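Local structure of uncharacterized protein ymzC (Bacillus subtilis, 3KVP) at residues H31-I42 with V52-L63. The protein is of unknown function, a small protein of the YmzC-like family, made as a precursor with a signal sequence and seen here as its C-terminal part. Residues are numbered along the deposited sequence; the frame is centred on the assembly and turned at random.
Sequences HFGVMEDGYIKI and VKLKKEYADDEL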
loop_
_atom_site.group_PDB
_atom_site.type_symbol
_atom_site.label_atom_id
_atom_site.label_comp_id
_atom_site.label_asym_id
_atom_site.label_seq_id
_atom_site.Cartn_x
_atom_site.Cartn_y
_atom_site.Cartn_z
ATOM N N HIS D 31 -3.441 -12.855 1.980
ATOM C CA HIS D 31 -3.462 -12.685 0.534
ATOM C C HIS D 31 -2.998 -11.274 0.218
ATOM O O HIS D 31 -2.989 -10.402 1.085
ATOM C CB HIS D 31 -4.865 -12.887 -0.039
ATOM C CG HIS D 31 -5.356 -14.301 0.032
ATOM N ND1 HIS D 31 -5.471 -14.991 1.219
ATOM C CD2 HIS D 31 -5.792 -15.143 -0.937
ATOM C CE1 HIS D 31 -5.944 -16.202 0.978
ATOM N NE2 HIS D 31 -6.152 -16.319 -0.322
ATOM N N PHE D 32 -2.610 -11.062 -1.033
ATOM C CA PHE D 32 -2.241 -9.751 -1.542
ATOM C C PHE D 32 -2.487 -9.738 -3.036
ATOM O O PHE D 32 -2.639 -10.796 -3.657
ATOM C CB PHE D 32 -0.775 -9.417 -1.269
ATOM C CG PHE D 32 0.218 -10.433 -1.821
ATOM C CD1 PHE D 32 0.821 -10.248 -3.059
ATOM C CD2 PHE D 32 0.584 -11.547 -1.077
ATOM C CE1 PHE D 32 1.765 -11.166 -3.563
ATOM C CE2 PHE D 32 1.517 -12.465 -1.573
ATOM C CZ PHE D 32 2.109 -12.269 -2.820
ATOM N N GLY D 33 -2.522 -8.542 -3.611
ATOM C CA GLY D 33 -2.734 -8.413 -5.037
ATOM C C GLY D 33 -1.726 -7.503 -5.710
ATOM O O GLY D 33 -1.190 -6.564 -5.116
ATOM N N VAL D 34 -1.460 -7.786 -6.971
ATOM C CA VAL D 34 -0.628 -6.913 -7.755
ATOM C C VAL D 34 -1.436 -6.461 -8.950
ATOM O O VAL D 34 -2.236 -7.212 -9.503
ATOM C CB VAL D 34 0.621 -7.619 -8.244
ATOM C CG1 VAL D 34 1.509 -6.634 -8.971
ATOM C CG2 VAL D 34 1.360 -8.239 -7.073
HETATM N N MSE D 35 -1.246 -5.215 -9.335
HETATM C CA MSE D 35 -1.843 -4.713 -10.547
HETATM C C MSE D 35 -0.695 -4.258 -11.422
HETATM O O MSE D 35 0.063 -3.368 -11.037
HETATM C CB MSE D 35 -2.763 -3.552 -10.218
HETATM C CG MSE D 35 -4.087 -3.601 -10.962
HETATM SE SE MSE D 35 -4.051 -2.831 -12.762
HETATM C CE MSE D 35 -5.828 -3.411 -13.318
ATOM N N GLU D 36 -0.545 -4.886 -12.583
ATOM C CA GLU D 36 0.538 -4.535 -13.497
ATOM C C GLU D 36 0.119 -4.732 -14.948
ATOM O O GLU D 36 -0.419 -5.783 -15.314
ATOM C CB GLU D 36 1.771 -5.369 -13.193
ATOM C CG GLU D 36 3.012 -4.874 -13.874
ATOM C CD GLU D 36 4.172 -5.818 -13.668
ATOM O OE1 GLU D 36 3.935 -7.047 -13.626
ATOM O OE2 GLU D 36 5.318 -5.337 -13.544
ATOM N N ASP D 37 0.390 -3.722 -15.773
ATOM C CA ASP D 37 -0.236 -3.623 -17.084
ATOM C C ASP D 37 -1.745 -3.556 -16.885
ATOM O O ASP D 37 -2.237 -2.811 -16.026
ATOM C CB ASP D 37 0.138 -4.814 -17.954
ATOM C CG ASP D 37 1.540 -4.697 -18.519
ATOM O OD1 ASP D 37 2.072 -3.562 -18.559
ATOM O OD2 ASP D 37 2.108 -5.734 -18.930
ATOM N N GLY D 38 -2.485 -4.343 -17.658
ATOM C CA GLY D 38 -3.928 -4.404 -17.478
ATOM C C GLY D 38 -4.351 -5.526 -16.549
ATOM O O GLY D 38 -5.539 -5.732 -16.317
ATOM N N TYR D 39 -3.375 -6.244 -16.000
ATOM C CA TYR D 39 -3.670 -7.460 -15.268
ATOM C C TYR D 39 -3.667 -7.296 -13.762
ATOM O O TYR D 39 -2.717 -6.764 -13.176
ATOM C CB TYR D 39 -2.683 -8.546 -15.652
ATOM C CG TYR D 39 -2.728 -8.877 -17.117
ATOM C CD1 TYR D 39 -3.416 -9.995 -17.570
ATOM C CD2 TYR D 39 -2.098 -8.063 -18.052
ATOM C CE1 TYR D 39 -3.464 -10.302 -18.916
ATOM C CE2 TYR D 39 -2.140 -8.359 -19.401
ATOM C CZ TYR D 39 -2.824 -9.482 -19.828
ATOM O OH TYR D 39 -2.874 -9.789 -21.172
ATOM N N ILE D 40 -4.744 -7.759 -13.143
ATOM C CA ILE D 40 -4.781 -7.936 -11.701
ATOM C C ILE D 40 -4.404 -9.391 -11.400
ATOM O O ILE D 40 -4.874 -10.299 -12.082
ATOM C CB ILE D 40 -6.180 -7.657 -11.126
ATOM C CG1 ILE D 40 -6.602 -6.221 -11.419
ATOM C CG2 ILE D 40 -6.193 -7.924 -9.620
ATOM C CD1 ILE D 40 -7.975 -5.896 -10.927
ATOM N N LYS D 41 -3.556 -9.602 -10.395
ATOM C CA LYS D 41 -3.148 -10.939 -9.976
ATOM C C LYS D 41 -3.340 -11.048 -8.476
ATOM O O LYS D 41 -2.866 -10.188 -7.736
ATOM C CB LYS D 41 -1.673 -11.146 -10.262
ATOM C CG LYS D 41 -1.251 -11.023 -11.700
ATOM C CD LYS D 41 0.268 -10.984 -11.781
ATOM C CE LYS D 41 0.735 -10.354 -13.076
ATOM N NZ LYS D 41 2.110 -9.796 -12.941
ATOM N N ILE D 42 -4.031 -12.087 -8.014
ATOM C CA ILE D 42 -4.180 -12.292 -6.569
ATOM C C ILE D 42 -3.341 -13.467 -6.070
ATOM O O ILE D 42 -3.294 -14.540 -6.692
ATOM C CB ILE D 42 -5.643 -12.422 -6.114
ATOM C CG1 ILE D 42 -6.309 -11.045 -6.074
ATOM C CG2 ILE D 42 -5.708 -12.967 -4.711
ATOM C CD1 ILE D 42 -6.779 -10.601 -7.365
ATOM N N VAL D 52 4.318 -18.795 -1.424
ATOM C CA VAL D 52 3.232 -18.047 -2.014
ATOM C C VAL D 52 2.697 -18.736 -3.246
ATOM O O VAL D 52 3.441 -19.366 -3.976
ATOM C CB VAL D 52 3.629 -16.599 -2.338
ATOM C CG1 VAL D 52 5.102 -16.430 -2.192
ATOM C CG2 VAL D 52 3.122 -16.184 -3.734
ATOM N N LYS D 53 1.388 -18.616 -3.450
ATOM C CA LYS D 53 0.720 -19.168 -4.618
ATOM C C LYS D 53 -0.054 -18.096 -5.354
ATOM O O LYS D 53 -0.759 -17.284 -4.750
ATOM C CB LYS D 53 -0.248 -20.287 -4.224
ATOM C CG LYS D 53 0.428 -21.520 -3.670
ATOM C CD LYS D 53 -0.572 -22.642 -3.417
ATOM C CE LYS D 53 0.149 -23.953 -3.082
ATOM N NZ LYS D 53 -0.793 -25.101 -2.918
ATOM N N LEU D 54 0.071 -18.096 -6.670
ATOM C CA LEU D 54 -0.793 -17.270 -7.479
ATOM C C LEU D 54 -2.160 -17.940 -7.432
ATOM O O LEU D 54 -2.293 -19.081 -7.851
ATOM C CB LEU D 54 -0.272 -17.196 -8.914
ATOM C CG LEU D 54 -1.074 -16.328 -9.885
ATOM C CD1 LEU D 54 -1.424 -15.004 -9.236
ATOM C CD2 LEU D 54 -0.316 -16.115 -11.199
ATOM N N LYS D 55 -3.170 -17.237 -6.923
ATOM C CA LYS D 55 -4.503 -17.812 -6.793
ATOM C C LYS D 55 -5.445 -17.465 -7.944
ATOM O O LYS D 55 -6.292 -18.277 -8.308
ATOM C CB LYS D 55 -5.147 -17.427 -5.448
ATOM C CG LYS D 55 -4.602 -18.226 -4.256
ATOM C CD LYS D 55 -5.364 -17.931 -2.962
ATOM C CE LYS D 55 -6.768 -18.527 -2.971
ATOM N NZ LYS D 55 -6.709 -19.970 -3.372
ATOM N N LYS D 56 -5.321 -16.265 -8.509
ATOM C CA LYS D 56 -6.248 -15.849 -9.564
ATOM C C LYS D 56 -5.690 -14.724 -10.439
ATOM O O LYS D 56 -4.945 -13.868 -9.962
ATOM C CB LYS D 56 -7.603 -15.457 -8.966
ATOM C CG LYS D 56 -8.755 -15.452 -9.972
ATOM C CD LYS D 56 -9.456 -16.803 -10.033
ATOM C CE LYS D 56 -10.096 -17.037 -11.396
ATOM N NZ LYS D 56 -9.074 -17.274 -12.468
ATOM N N GLU D 57 -6.035 -14.750 -11.726
ATOM C CA GLU D 57 -5.555 -13.758 -12.686
ATOM C C GLU D 57 -6.668 -13.275 -13.624
ATOM O O GLU D 57 -7.382 -14.077 -14.245
ATOM C CB GLU D 57 -4.366 -14.283 -13.506
ATOM C CG GLU D 57 -3.033 -13.580 -13.187
ATOM C CD GLU D 57 -1.886 -13.900 -14.173
ATOM O OE1 GLU D 57 -1.713 -15.081 -14.577
ATOM O OE2 GLU D 57 -1.142 -12.951 -14.526
ATOM N N TYR D 58 -6.800 -11.950 -13.706
ATOM C CA TYR D 58 -7.794 -11.299 -14.543
ATOM C C TYR D 58 -7.144 -10.227 -15.398
ATOM O O TYR D 58 -6.271 -9.487 -14.937
ATOM C CB TYR D 58 -8.834 -10.598 -13.684
ATOM C CG TYR D 58 -9.794 -11.486 -12.960
ATOM C CD1 TYR D 58 -10.940 -11.946 -13.591
ATOM C CD2 TYR D 58 -9.591 -11.828 -11.630
ATOM C CE1 TYR D 58 -11.864 -12.750 -12.926
ATOM C CE2 TYR D 58 -10.512 -12.633 -10.943
ATOM C CZ TYR D 58 -11.646 -13.096 -11.607
ATOM O OH TYR D 58 -12.570 -13.896 -10.967
ATOM N N ALA D 59 -7.584 -10.128 -16.644
ATOM C CA ALA D 59 -7.333 -8.926 -17.418
ATOM C C ALA D 59 -8.369 -7.874 -16.995
ATOM O O ALA D 59 -9.570 -8.121 -17.042
ATOM C CB ALA D 59 -7.426 -9.232 -18.901
ATOM N N ASP D 60 -7.905 -6.714 -16.550
ATOM C CA ASP D 60 -8.800 -5.631 -16.137
ATOM C C ASP D 60 -9.960 -5.341 -17.111
ATOM O O ASP D 60 -11.053 -4.946 -16.698
ATOM C CB ASP D 60 -7.995 -4.355 -15.903
ATOM C CG ASP D 60 -8.864 -3.188 -15.485
ATOM O OD1 ASP D 60 -9.654 -3.346 -14.519
ATOM O OD2 ASP D 60 -8.751 -2.112 -16.121
ATOM N N ASP D 61 -9.729 -5.518 -18.401
ATOM C CA ASP D 61 -10.777 -5.249 -19.372
ATOM C C ASP D 61 -11.951 -6.207 -19.193
ATOM O O ASP D 61 -13.110 -5.806 -19.329
ATOM C CB ASP D 61 -10.236 -5.345 -20.792
ATOM C CG ASP D 61 -9.540 -6.657 -21.046
ATOM O OD1 ASP D 61 -8.658 -7.008 -20.233
ATOM O OD2 ASP D 61 -9.871 -7.344 -22.039
ATOM N N GLU D 62 -11.667 -7.471 -18.899
ATOM C CA GLU D 62 -12.761 -8.420 -18.726
ATOM C C GLU D 62 -13.509 -8.065 -17.454
ATOM O O GLU D 62 -14.723 -8.247 -17.369
ATOM C CB GLU D 62 -12.294 -9.887 -18.739
ATOM C CG GLU D 62 -11.426 -10.318 -17.556
ATOM C CD GLU D 62 -11.104 -11.820 -17.558
ATOM O OE1 GLU D 62 -9.925 -12.203 -17.788
ATOM O OE2 GLU D 62 -12.039 -12.619 -17.321
ATOM N N LEU D 63 -12.789 -7.524 -16.476
ATOM C CA LEU D 63 -13.434 -7.025 -15.268
ATOM C C LEU D 63 -14.348 -5.852 -15.595
ATOM O O LEU D 63 -15.489 -5.799 -15.137
ATOM C CB LEU D 63 -12.397 -6.626 -14.215
ATOM C CG LEU D 63 -11.761 -7.817 -13.496
ATOM C CD1 LEU D 63 -10.586 -7.392 -12.649
ATOM C CD2 LEU D 63 -12.807 -8.505 -12.643
#
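Lys41 and Glu57 lie side by side and point the same way from a non-hydrogen-bonded pair, so the carboxylate runs along the lysine's methylenes, Glu57 OE2 3.4 Å from Lys41 CG. With CG anti to the carbonyl carbon (chi1 -60°) and the chain extended beyond it, Lys41 carries NZ past this carboxylate to a salt bridge with Asp60 of a neighbouring subunit and a weak one with Glu36. Replacing Glu57 by an alanine takes away the carboxylate and would probably leave the Lys41 methylenes without their neighbour across the strands. On the face of Ile40 and Tyr58, Ile40 CD1 meets Leu63 CD1 at 3.5 Å, the two side chains crossing at about a right angle, while Leu63 CD2 lies over one face of the Tyr58 ring, offset toward its rim. In the backbone, Tyr58 N donates to Ile40 O at 3.0 Å. Farther along, Lys55 and Lys56 both face Ile42 in a classic beta bulge, and Ile42 O accepts from Lys55 N at 2.7 Å and Lys56 N at 3.2 Å. Strands 39-46 and 51-59 thus form an antiparallel hairpin at one side of a four-stranded meander; strand 31-36 pairs with 39-46 on its other side, and helix 60-67 directly follows strand 51-59.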